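Long-range contact in uncharacterized protein (Parabacteroides merdae, PDB 4R7F), which is of unknown function but carries immunoglobulin-like beta-sandwich domains, with an N-terminal region related to the first domain of type 9 secretion system plug proteins: residues A[48-60]-A[74-86]. Numbering follows the deposited sequence. Where two conformers were deposited one is given.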
loop_
_atom_site.group_PDB
_atom_site.type_symbol
_atom_site.label_atom_id
_atom_site.label_comp_id
_atom_site.label_asym_id
_atom_site.label_seq_id
_atom_site.Cartn_x
_atom_site.Cartn_y
_atom_site.Cartn_z
ATOM N N SER A 48 23.695 -11.240 31.377
ATOM C CA SER A 48 22.920 -12.412 31.806
ATOM C C SER A 48 21.895 -12.015 32.864
ATOM O O SER A 48 20.809 -12.596 32.933
ATOM C CB SER A 48 23.840 -13.527 32.324
ATOM O OG SER A 48 25.170 -13.060 32.503
ATOM N N GLY A 49 22.250 -11.021 33.678
ATOM C CA GLY A 49 21.349 -10.505 34.695
ATOM C C GLY A 49 19.915 -10.348 34.207
ATOM O O GLY A 49 19.660 -9.778 33.126
ATOM N N TYR A 50 18.981 -10.913 34.976
ATOM C CA TYR A 50 17.631 -10.385 35.007
ATOM C C TYR A 50 17.749 -9.104 35.834
ATOM O O TYR A 50 18.499 -9.036 36.837
ATOM C CB TYR A 50 16.583 -11.333 35.624
ATOM C CG TYR A 50 15.247 -10.628 35.843
ATOM C CD1 TYR A 50 14.659 -9.902 34.800
ATOM C CD2 TYR A 50 14.586 -10.651 37.088
ATOM C CE1 TYR A 50 13.458 -9.224 34.970
ATOM C CE2 TYR A 50 13.371 -9.972 37.264
ATOM C CZ TYR A 50 12.812 -9.253 36.192
ATOM O OH TYR A 50 11.624 -8.546 36.283
ATOM N N THR A 51 17.029 -8.091 35.366
ATOM C CA THR A 51 17.036 -6.766 35.934
ATOM C C THR A 51 15.584 -6.341 36.025
ATOM O O THR A 51 14.783 -6.691 35.155
ATOM C CB THR A 51 17.808 -5.832 34.991
ATOM O OG1 THR A 51 19.158 -6.286 34.886
ATOM C CG2 THR A 51 17.787 -4.386 35.469
ATOM N N ARG A 52 15.236 -5.607 37.076
ATOM C CA ARG A 52 13.859 -5.135 37.264
ATOM C C ARG A 52 13.714 -3.767 36.621
ATOM O O ARG A 52 14.301 -2.800 37.104
ATOM C CB ARG A 52 13.509 -5.024 38.756
ATOM C CG ARG A 52 13.451 -6.345 39.505
ATOM C CD ARG A 52 12.140 -7.085 39.271
ATOM N NE ARG A 52 11.103 -6.664 40.213
ATOM C CZ ARG A 52 9.921 -7.261 40.362
ATOM N NH1 ARG A 52 9.590 -8.322 39.631
ATOM N NH2 ARG A 52 9.055 -6.786 41.251
ATOM N N TYR A 53 12.955 -3.682 35.528
ATOM C CA TYR A 53 12.662 -2.378 34.943
ATOM C C TYR A 53 11.223 -1.986 35.212
ATOM O O TYR A 53 10.324 -2.824 35.171
ATOM C CB TYR A 53 12.879 -2.360 33.431
ATOM C CG TYR A 53 14.258 -2.732 32.955
ATOM C CD1 TYR A 53 15.340 -1.882 33.140
ATOM C CD2 TYR A 53 14.469 -3.914 32.235
ATOM C CE1 TYR A 53 16.614 -2.219 32.664
ATOM C CE2 TYR A 53 15.733 -4.253 31.748
ATOM C CZ TYR A 53 16.799 -3.415 31.978
ATOM O OH TYR A 53 18.042 -3.793 31.517
ATOM N N ALA A 54 11.026 -0.697 35.467
ATOM C CA ALA A 54 9.716 -0.115 35.658
ATOM C C ALA A 54 9.528 1.122 34.742
ATOM O O ALA A 54 10.496 1.710 34.280
ATOM C CB ALA A 54 9.564 0.280 37.123
ATOM N N TYR A 55 8.290 1.540 34.500
ATOM C CA TYR A 55 8.048 2.693 33.607
ATOM C C TYR A 55 7.098 3.751 34.161
ATOM O O TYR A 55 6.281 3.458 35.017
ATOM C CB TYR A 55 7.521 2.206 32.257
ATOM C CG TYR A 55 6.179 1.528 32.320
ATOM C CD1 TYR A 55 6.086 0.187 32.669
ATOM C CD2 TYR A 55 5.007 2.206 32.004
ATOM C CE1 TYR A 55 4.867 -0.460 32.726
ATOM C CE2 TYR A 55 3.775 1.558 32.049
ATOM C CZ TYR A 55 3.715 0.221 32.422
ATOM O OH TYR A 55 2.525 -0.466 32.498
ATOM N N ASN A 56 7.255 4.983 33.662
ATOM C CA ASN A 56 6.305 6.070 33.846
ATOM C C ASN A 56 5.668 6.504 32.527
ATOM O O ASN A 56 6.329 6.532 31.482
ATOM C CB ASN A 56 6.987 7.323 34.404
ATOM C CG ASN A 56 7.721 7.070 35.684
ATOM O OD1 ASN A 56 7.286 6.314 36.554
ATOM N ND2 ASN A 56 8.843 7.727 35.816
ATOM N N VAL A 57 4.411 6.925 32.608
ATOM C CA VAL A 57 3.676 7.448 31.478
ATOM C C VAL A 57 3.690 8.976 31.546
ATOM O O VAL A 57 3.300 9.577 32.561
ATOM C CB VAL A 57 2.245 6.888 31.485
ATOM C CG1 VAL A 57 1.459 7.343 30.276
ATOM C CG2 VAL A 57 2.305 5.370 31.510
ATOM N N VAL A 58 4.162 9.604 30.469
ATOM C CA VAL A 58 4.182 11.064 30.375
ATOM C C VAL A 58 3.246 11.492 29.268
ATOM O O VAL A 58 3.374 11.059 28.121
ATOM C CB VAL A 58 5.577 11.633 30.086
ATOM C CG1 VAL A 58 5.496 13.133 29.917
ATOM C CG2 VAL A 58 6.564 11.300 31.205
ATOM N N HIS A 59 2.283 12.334 29.615
ATOM C CA HIS A 59 1.406 12.858 28.614
ATOM C C HIS A 59 2.018 14.137 28.023
ATOM O O HIS A 59 2.432 15.033 28.777
ATOM C CB HIS A 59 0.021 13.147 29.164
ATOM C CG HIS A 59 -0.944 13.539 28.095
ATOM N ND1 HIS A 59 -1.163 14.852 27.733
ATOM C CD2 HIS A 59 -1.680 12.788 27.243
ATOM C CE1 HIS A 59 -2.041 14.891 26.750
ATOM N NE2 HIS A 59 -2.347 13.651 26.413
ATOM N N CYS A 60 2.024 14.221 26.676
ATOM C CA CYS A 60 2.635 15.323 25.958
ATOM C C CYS A 60 1.677 16.061 25.059
ATOM O O CYS A 60 0.689 15.541 24.574
ATOM C CB CYS A 60 3.813 14.822 25.106
ATOM S SG CYS A 60 5.099 13.977 26.049
ATOM N N TYR A 74 -4.998 11.591 32.862
ATOM C CA TYR A 74 -4.713 10.895 31.598
ATOM C C TYR A 74 -4.601 9.411 31.604
ATOM O O TYR A 74 -4.732 8.823 30.534
ATOM C CB TYR A 74 -3.507 11.469 30.876
ATOM C CG TYR A 74 -2.163 11.419 31.574
ATOM C CD1 TYR A 74 -1.388 10.258 31.582
ATOM C CD2 TYR A 74 -1.627 12.580 32.133
ATOM C CE1 TYR A 74 -0.128 10.259 32.162
ATOM C CE2 TYR A 74 -0.376 12.599 32.706
ATOM C CZ TYR A 74 0.373 11.447 32.731
ATOM O OH TYR A 74 1.612 11.524 33.307
HETATM N N MSE A 75 -4.379 8.803 32.769
HETATM C CA MSE A 75 -4.224 7.341 32.906
HETATM C C MSE A 75 -4.998 6.822 34.093
HETATM O O MSE A 75 -5.120 7.515 35.121
HETATM C CB MSE A 75 -2.755 6.924 33.111
HETATM C CG MSE A 75 -2.104 7.477 34.393
HETATM SE SE MSE A 75 -0.142 7.274 34.545
HETATM C CE MSE A 75 -0.015 5.318 34.732
ATOM N N ASN A 76 -5.460 5.587 33.982
ATOM C CA ASN A 76 -5.908 4.849 35.106
ATOM C C ASN A 76 -4.814 3.841 35.411
ATOM O O ASN A 76 -4.405 3.084 34.532
ATOM C CB ASN A 76 -7.235 4.170 34.833
ATOM C CG ASN A 76 -7.961 3.840 36.122
ATOM O OD1 ASN A 76 -7.680 2.825 36.742
ATOM N ND2 ASN A 76 -8.848 4.731 36.566
ATOM N N GLY A 77 -4.316 3.862 36.644
ATOM C CA GLY A 77 -3.201 3.015 37.048
ATOM C C GLY A 77 -2.076 3.842 37.627
ATOM O O GLY A 77 -2.127 5.072 37.617
ATOM N N PHE A 78 -1.042 3.165 38.124
ATOM C CA PHE A 78 0.050 3.848 38.821
ATOM C C PHE A 78 1.308 4.021 37.966
ATOM O O PHE A 78 1.585 3.251 37.040
ATOM C CB PHE A 78 0.411 3.099 40.110
ATOM C CG PHE A 78 -0.763 2.846 41.011
ATOM C CD1 PHE A 78 -1.400 3.904 41.661
ATOM C CD2 PHE A 78 -1.235 1.549 41.218
ATOM C CE1 PHE A 78 -2.484 3.676 42.494
ATOM C CE2 PHE A 78 -2.314 1.318 42.055
ATOM C CZ PHE A 78 -2.940 2.384 42.690
ATOM N N GLN A 79 2.066 5.055 38.302
ATOM C CA GLN A 79 3.406 5.213 37.810
ATOM C C GLN A 79 4.272 4.154 38.446
ATOM O O GLN A 79 3.958 3.644 39.528
ATOM C CB GLN A 79 3.962 6.578 38.198
ATOM C CG GLN A 79 3.244 7.765 37.575
ATOM C CD GLN A 79 3.494 7.935 36.081
ATOM O OE1 GLN A 79 3.511 6.960 35.313
ATOM N NE2 GLN A 79 3.636 9.191 35.652
ATOM N N GLY A 80 5.375 3.841 37.783
ATOM C CA GLY A 80 6.372 2.944 38.354
ATOM C C GLY A 80 5.980 1.480 38.312
ATOM O O GLY A 80 6.378 0.711 39.162
ATOM N N THR A 81 5.223 1.088 37.295
ATOM C CA THR A 81 4.838 -0.291 37.151
ATOM C C THR A 81 5.985 -1.156 36.617
ATOM O O THR A 81 6.769 -0.720 35.770
ATOM C CB THR A 81 3.669 -0.414 36.184
ATOM O OG1 THR A 81 2.687 0.584 36.497
ATOM C CG2 THR A 81 3.097 -1.826 36.239
ATOM N N THR A 82 6.029 -2.390 37.110
ATOM C CA THR A 82 7.080 -3.320 36.699
ATOM C C THR A 82 6.810 -3.923 35.310
ATOM O O THR A 82 5.679 -4.093 34.859
ATOM C CB THR A 82 7.354 -4.415 37.771
ATOM O OG1 THR A 82 7.668 -3.787 39.014
ATOM C CG2 THR A 82 8.552 -5.292 37.393
ATOM N N ILE A 83 7.904 -4.177 34.596
ATOM C CA ILE A 83 7.842 -4.835 33.291
ATOM C C ILE A 83 8.133 -6.319 33.533
ATOM O O ILE A 83 9.275 -6.710 33.833
ATOM C CB ILE A 83 8.817 -4.192 32.288
ATOM C CG1 ILE A 83 8.502 -2.696 32.163
ATOM C CG2 ILE A 83 8.706 -4.868 30.922
ATOM C CD1 ILE A 83 9.408 -1.938 31.205
ATOM N N ASP A 84 7.068 -7.118 33.443
ATOM C CA ASP A 84 7.112 -8.513 33.870
ATOM C C ASP A 84 7.349 -9.448 32.691
ATOM O O ASP A 84 7.929 -10.494 32.864
ATOM C CB ASP A 84 5.805 -8.893 34.605
ATOM C CG ASP A 84 5.644 -8.173 35.943
ATOM O OD1 ASP A 84 6.675 -7.826 36.560
ATOM O OD2 ASP A 84 4.491 -7.962 36.382
ATOM N N ASP A 85 6.921 -9.061 31.487
ATOM C CA ASP A 85 6.971 -10.006 30.364
ATOM C C ASP A 85 8.375 -10.036 29.730
ATOM O O ASP A 85 8.713 -9.215 28.889
ATOM C CB ASP A 85 5.852 -9.719 29.352
ATOM C CG ASP A 85 5.827 -10.708 28.163
ATOM O OD1 ASP A 85 6.826 -11.419 27.863
ATOM O OD2 ASP A 85 4.778 -10.740 27.488
ATOM N N PHE A 86 9.182 -11.002 30.140
ATOM C CA PHE A 86 10.527 -11.146 29.604
ATOM C C PHE A 86 10.997 -12.583 29.459
ATOM O O PHE A 86 10.476 -13.493 30.100
ATOM C CB PHE A 86 11.509 -10.392 30.498
ATOM C CG PHE A 86 11.949 -11.161 31.717
ATOM C CD1 PHE A 86 11.184 -11.158 32.864
ATOM C CD2 PHE A 86 13.148 -11.863 31.717
ATOM C CE1 PHE A 86 11.594 -11.853 33.989
ATOM C CE2 PHE A 86 13.569 -12.569 32.836
ATOM C CZ PHE A 86 12.787 -12.564 33.972
#
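The carboxamide of Gln79 pairs with both the N-H and the C=O of Val57, much as a neighbouring strand's backbone would. Its OE1 takes the N-H of Val57 on a lone pair at 2.9 Å, in the carbonyl plane. Its NE2 gives a hydrogen to Val57 O at 3.1 Å. A bend at chi2 (-71°) swings the amide back against the strand. The hydroxyl of Tyr74 donates to the same oxygen, OH to Val57 O 2.7 Å, from the opposite face of the carbonyl, so two donors grip one acceptor. The Tyr74 ring also receives His59 CB over one face, 3.6 Å from its centroid, in a CH-pi contact, and its CE1 packs against Val57 CG1. A leucine in place of Tyr74 would probably cost Val57 O one of its two donors and deprive His59 CB of its aromatic face. This close, mainly buried part continues where Ile83 N to Tyr53 O (2.8 Å) and Tyr55 N to Thr81 O tie the backbones, and the Tyr55 ring lies alongside Thr81, with CD1 against Ile83 CG1. The other end lies toward solvent and is less ordered, though the Tyr50 ring still makes an offset stack on Phe86 (centroids 4.1 Å apart), and Thr82 CG2 sits over the guanidinium of Arg52, whose NE forms a salt bridge with Glu123. Gly80 N donates to Tyr55 O (2.9 Å) and Thr81 N only weakly, a G1 beta bulge where short antiparallel strand 81-82 joins strand 53-60 in the N-terminal domain's probably immunoglobulin-like beta-sandwich.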